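Local atomic coordinates of UTP--glucose-1-phosphate uridylyltransferase (Acinetobacter baumannii, PDB entry 6IKX), a protein that catalyses the transfer of a uridylyl group from UTP to alpha-D-glucose 1-phosphate, forming UDP-alpha-D-glucose and diphosphate. Residues K4-V9 with I52-S57. The protein carries 1 engineered substitution. Sequence-based numbering, arbitrary orientation.
Sequences KAVLPV and ILVTHS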
loop_
_atom_site.group_PDB
_atom_site.type_symbol
_atom_site.label_atom_id
_atom_site.label_comp_id
_atom_site.label_asym_id
_atom_site.label_seq_id
_atom_site.Cartn_x
_atom_site.Cartn_y
_atom_site.Cartn_z
ATOM N N LYS A 4 -0.736 -25.377 -14.112
ATOM C CA LYS A 4 -0.233 -23.984 -13.973
ATOM C C LYS A 4 -0.799 -23.024 -15.041
ATOM O O LYS A 4 -0.981 -23.418 -16.186
ATOM C CB LYS A 4 1.284 -23.991 -14.075
ATOM C CG LYS A 4 1.931 -24.951 -13.128
ATOM C CD LYS A 4 3.406 -24.832 -13.118
ATOM C CE LYS A 4 3.981 -25.683 -12.012
ATOM N NZ LYS A 4 5.341 -25.218 -11.706
ATOM N N ALA A 5 -1.057 -21.783 -14.654
ATOM C CA ALA A 5 -1.501 -20.692 -15.545
ATOM C C ALA A 5 -0.775 -19.417 -15.134
ATOM O O ALA A 5 -0.774 -19.105 -13.946
ATOM C CB ALA A 5 -3.001 -20.523 -15.504
ATOM N N VAL A 6 -0.223 -18.715 -16.113
ATOM C CA VAL A 6 0.408 -17.378 -15.953
ATOM C C VAL A 6 -0.635 -16.306 -16.294
ATOM O O VAL A 6 -1.201 -16.407 -17.389
ATOM C CB VAL A 6 1.662 -17.294 -16.833
ATOM C CG1 VAL A 6 2.217 -15.869 -16.869
ATOM C CG2 VAL A 6 2.698 -18.302 -16.340
ATOM N N LEU A 7 -1.007 -15.447 -15.333
ATOM C CA LEU A 7 -1.917 -14.298 -15.611
ATOM C C LEU A 7 -1.043 -13.065 -15.621
ATOM O O LEU A 7 -0.544 -12.671 -14.570
ATOM C CB LEU A 7 -3.003 -14.101 -14.561
ATOM C CG LEU A 7 -3.892 -15.272 -14.186
ATOM C CD1 LEU A 7 -5.324 -14.810 -13.957
ATOM C CD2 LEU A 7 -3.806 -16.417 -15.188
ATOM N N PRO A 8 -0.718 -12.487 -16.784
ATOM C CA PRO A 8 0.211 -11.358 -16.831
ATOM C C PRO A 8 -0.610 -10.106 -16.512
ATOM O O PRO A 8 -1.410 -9.798 -17.320
ATOM C CB PRO A 8 0.750 -11.360 -18.272
ATOM C CG PRO A 8 0.184 -12.624 -18.873
ATOM C CD PRO A 8 -1.120 -12.881 -18.131
ATOM N N VAL A 9 -0.436 -9.514 -15.329
ATOM C CA VAL A 9 -1.317 -8.425 -14.781
ATOM C C VAL A 9 -0.454 -7.220 -14.333
ATOM O O VAL A 9 -0.847 -6.532 -13.394
ATOM C CB VAL A 9 -2.175 -8.978 -13.616
ATOM C CG1 VAL A 9 -3.121 -10.086 -14.057
ATOM C CG2 VAL A 9 -1.312 -9.468 -12.475
ATOM N N ILE A 52 -0.371 -18.095 -11.358
ATOM C CA ILE A 52 0.934 -17.373 -11.328
ATOM C C ILE A 52 0.688 -15.958 -11.842
ATOM O O ILE A 52 0.623 -15.802 -13.077
ATOM C CB ILE A 52 1.998 -18.118 -12.150
ATOM C CG1 ILE A 52 2.035 -19.602 -11.770
ATOM C CG2 ILE A 52 3.367 -17.450 -11.993
ATOM C CD1 ILE A 52 2.962 -20.448 -12.616
ATOM N N LEU A 53 0.482 -14.997 -10.934
ATOM C CA LEU A 53 0.252 -13.560 -11.282
ATOM C C LEU A 53 1.617 -12.922 -11.613
ATOM O O LEU A 53 2.471 -12.911 -10.720
ATOM C CB LEU A 53 -0.365 -12.830 -10.074
ATOM C CG LEU A 53 -1.702 -13.336 -9.558
ATOM C CD1 LEU A 53 -2.148 -12.542 -8.357
ATOM C CD2 LEU A 53 -2.765 -13.281 -10.616
ATOM N N VAL A 54 1.851 -12.432 -12.828
ATOM C CA VAL A 54 3.061 -11.613 -13.121
ATOM C C VAL A 54 2.647 -10.172 -12.869
ATOM O O VAL A 54 1.784 -9.659 -13.623
ATOM C CB VAL A 54 3.591 -11.826 -14.552
ATOM C CG1 VAL A 54 4.902 -11.111 -14.781
ATOM C CG2 VAL A 54 3.789 -13.293 -14.841
ATOM N N THR A 55 3.195 -9.542 -11.836
ATOM C CA THR A 55 2.547 -8.309 -11.320
ATOM C C THR A 55 3.503 -7.105 -11.238
ATOM O O THR A 55 4.697 -7.174 -11.534
ATOM C CB THR A 55 1.780 -8.642 -10.023
ATOM O OG1 THR A 55 0.775 -7.637 -9.862
ATOM C CG2 THR A 55 2.648 -8.767 -8.792
ATOM N N HIS A 56 2.906 -5.984 -10.914
ATOM C CA HIS A 56 3.548 -4.668 -10.726
ATOM C C HIS A 56 3.382 -4.297 -9.259
ATOM O O HIS A 56 2.304 -4.655 -8.668
ATOM C CB HIS A 56 2.893 -3.679 -11.694
ATOM C CG HIS A 56 3.525 -2.339 -11.747
ATOM N ND1 HIS A 56 2.938 -1.233 -11.166
ATOM C CD2 HIS A 56 4.668 -1.919 -12.313
ATOM C CE1 HIS A 56 3.701 -0.180 -11.372
ATOM N NE2 HIS A 56 4.769 -0.578 -12.076
ATOM N N SER A 57 4.364 -3.557 -8.747
ATOM C CA SER A 57 4.418 -2.955 -7.388
ATOM C C SER A 57 3.139 -2.171 -7.050
ATOM O O SER A 57 2.902 -1.981 -5.874
ATOM C CB SER A 57 5.649 -2.071 -7.250
ATOM O OG SER A 57 5.558 -0.981 -8.156
#
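Ala5, Leu7 and Val9 of segment 4-9 exchange four main-chain hydrogen bonds with Ile52 and Val54 of the parallel strand 50-55. Ile52 N binds Ala5 O, and Ile52 O accepts from Leu7 N at 2.8 Å. Val54 N then reaches Leu7 O at 3.0 Å, while Val54 O takes Val9 N at 2.8 Å. A CA-H...O contact from Val6 CA to Ile52 O (3.3 Å) gives that carbonyl a second partner.

Apolar packing follows on both faces of the sheet. On the face of Val6, Ile52, Pro8 and Val54, the methyls Val6 CG1 and Val54 CG2 touch at 3.6 Å where the two side chains cross at a slant; with Val6 CG1 anti to its backbone N (chi1 171°), the branch beside the carbonyl carbon is the one that reaches Val54. On the other face Leu53 CD2 lies 4.0 Å from Leu7 CB, and Val9 CG2 packs on Leu53 CB (4.2 Å). Next to Val9 CG2 lies Thr55 OG1, a buried hydroxyl without a hydrogen-bonding partner in the model.

Pro8 belongs to the UTP site of this GT-A nucleotidyltransferase fold, and Val54 approaches Gln103 of that site. Strands 125-128, beside 4-8, and 97-102, beside 50-55, extend the parallel part of the mixed sheet, while Ile62 of helix 60-65 covers Val9 and Leu53.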